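Side-chain contact in 'Carboxyl esterase 2 (Tuber melanosporum Mel28, PDB 5MIF), which probably hydrolyses carboxylic esters, as an alpha/beta-hydrolase-fold carboxylesterase resembling archaeal enzymes: residues G314-F319 and D323-A328. Sequence-based numbering, arbitrary orientation.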
loop_
_atom_site.group_PDB
_atom_site.type_symbol
_atom_site.label_atom_id
_atom_site.label_comp_id
_atom_site.label_asym_id
_atom_site.label_seq_id
_atom_site.Cartn_x
_atom_site.Cartn_y
_atom_site.Cartn_z
ATOM N N GLY A 314 9.575 -6.215 -4.053
ATOM C CA GLY A 314 10.966 -6.217 -3.617
ATOM C C GLY A 314 11.209 -6.650 -2.175
ATOM O O GLY A 314 12.317 -6.508 -1.649
ATOM N N THR A 315 10.186 -7.177 -1.516
ATOM C CA THR A 315 10.369 -7.597 -0.133
ATOM C C THR A 315 9.891 -9.026 0.062
ATOM O O THR A 315 9.350 -9.638 -0.859
ATOM C CB THR A 315 9.656 -6.655 0.850
ATOM O OG1 THR A 315 10.093 -6.939 2.191
ATOM C CG2 THR A 315 8.153 -6.810 0.751
ATOM N N ILE A 316 10.111 -9.553 1.265
ATOM C CA ILE A 316 9.931 -10.971 1.558
ATOM C C ILE A 316 9.079 -11.201 2.796
ATOM O O ILE A 316 8.774 -10.261 3.532
ATOM C CB ILE A 316 11.293 -11.666 1.779
ATOM C CG1 ILE A 316 12.010 -11.044 2.982
ATOM C CG2 ILE A 316 12.142 -11.607 0.505
ATOM C CD1 ILE A 316 13.360 -11.638 3.268
ATOM N N HIS A 317 8.719 -12.460 3.027
ATOM C CA HIS A 317 7.949 -12.858 4.199
ATOM C C HIS A 317 8.605 -12.347 5.487
ATOM O O HIS A 317 9.831 -12.401 5.633
ATOM C CB HIS A 317 7.800 -14.381 4.240
ATOM C CG HIS A 317 6.681 -14.859 5.111
ATOM N ND1 HIS A 317 5.391 -15.010 4.646
ATOM C CD2 HIS A 317 6.651 -15.205 6.420
ATOM C CE1 HIS A 317 4.620 -15.442 5.627
ATOM N NE2 HIS A 317 5.360 -15.575 6.713
ATOM N N GLY A 318 7.798 -11.818 6.399
ATOM C CA GLY A 318 8.309 -11.353 7.672
ATOM C C GLY A 318 8.632 -9.867 7.741
ATOM O O GLY A 318 9.041 -9.385 8.799
ATOM N N PHE A 319 8.427 -9.124 6.651
ATOM C CA PHE A 319 8.906 -7.736 6.635
ATOM C C PHE A 319 8.266 -6.856 7.706
ATOM O O PHE A 319 8.845 -5.852 8.108
ATOM C CB PHE A 319 8.726 -7.084 5.245
ATOM C CG PHE A 319 7.287 -6.823 4.828
ATOM C CD1 PHE A 319 6.544 -5.783 5.387
ATOM C CD2 PHE A 319 6.720 -7.552 3.794
ATOM C CE1 PHE A 319 5.246 -5.536 4.973
ATOM C CE2 PHE A 319 5.422 -7.304 3.361
ATOM C CZ PHE A 319 4.680 -6.299 3.950
ATOM N N ASP A 323 12.839 -6.343 12.358
ATOM C CA ASP A 323 13.277 -4.946 12.468
ATOM C C ASP A 323 14.035 -4.419 11.246
ATOM O O ASP A 323 13.725 -3.346 10.722
ATOM C CB ASP A 323 14.136 -4.778 13.722
ATOM C CG ASP A 323 13.322 -4.881 15.003
ATOM O OD1 ASP A 323 12.072 -4.978 14.921
ATOM O OD2 ASP A 323 13.935 -4.866 16.093
ATOM N N VAL A 324 15.035 -5.174 10.809
ATOM C CA VAL A 324 15.856 -4.789 9.667
ATOM C C VAL A 324 15.011 -4.632 8.388
ATOM O O VAL A 324 15.155 -3.648 7.656
ATOM C CB VAL A 324 16.980 -5.829 9.432
ATOM C CG1 VAL A 324 17.544 -5.724 8.033
ATOM C CG2 VAL A 324 18.087 -5.668 10.480
ATOM N N LEU A 325 14.138 -5.601 8.121
ATOM C CA LEU A 325 13.281 -5.563 6.933
ATOM C C LEU A 325 12.270 -4.413 6.992
ATOM O O LEU A 325 11.919 -3.818 5.971
ATOM C CB LEU A 325 12.538 -6.899 6.766
ATOM C CG LEU A 325 13.391 -8.125 6.417
ATOM C CD1 LEU A 325 12.545 -9.379 6.211
ATOM C CD2 LEU A 325 14.255 -7.853 5.192
ATOM N N SER A 326 11.836 -4.086 8.202
ATOM C CA SER A 326 10.739 -3.158 8.397
ATOM C C SER A 326 11.123 -1.715 8.092
ATOM O O SER A 326 10.245 -0.855 7.973
ATOM C CB SER A 326 10.200 -3.286 9.830
ATOM O OG SER A 326 11.024 -2.618 10.774
ATOM N N GLU A 327 12.419 -1.444 7.941
ATOM C CA GLU A 327 12.867 -0.075 7.673
ATOM C C GLU A 327 13.080 0.208 6.185
ATOM O O GLU A 327 13.340 1.350 5.804
ATOM C CB GLU A 327 14.151 0.236 8.450
ATOM C CG GLU A 327 13.945 0.270 9.967
ATOM C CD GLU A 327 12.990 1.378 10.432
ATOM O OE1 GLU A 327 12.882 2.425 9.757
ATOM O OE2 GLU A 327 12.329 1.191 11.476
ATOM N N ALA A 328 13.001 -0.832 5.355
ATOM C CA ALA A 328 13.018 -0.667 3.907
ATOM C C ALA A 328 11.767 0.120 3.489
ATOM O O ALA A 328 10.742 0.058 4.174
ATOM C CB ALA A 328 13.088 -2.038 3.202
HETATM O O HOH W 1 11.819 -5.272 3.448
#
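Leu-325 packs against Ile-316 and Phe-319 in a buried apolar contact of the alpha/beta hydrolase fold. It joins the probable catalytic-histidine loop, which follows strand 307-312, to the short helix 323-326. Leu-325 has the largest share of the contact. Leu-325 CD1 lies 3.7 Å from Ile-316 CG1, and the two side chains cross at about a right angle. Ile-316 has CG1 between its backbone N and carbonyl carbon (chi1 62°), which brings CG1 and CD1 up to the leucine methyl. Leu-325 CB sits 3.7 Å from Phe-319 CA, while the Phe-319 ring meets Tyr-218 edge-to-face, beyond the two segments. A type II turn runs from Ile-316 to Phe-319, and His-317 in it points its CB away from 323-328. His-317 NE2 is hydrogen-bonded to Ser-190 OG, and His-317 ND1 to Asp-287 OD2, consistent with a Ser-His-Asp triad with its serine on the nucleophile elbow. At Gly-318, third in the turn (phi 95°), a CB would jam against His-317 O. A water donates to Leu-325 O at 2.9 Å and shares a hydrogen bond of 2.7 Å with Thr-315 OG1. Ser-326 CB approaches Phe-319 O at 3.4 Å. Ser-326 OG donates to Asp-323 O at 2.8 Å, tilted 29° from the carbonyl plane.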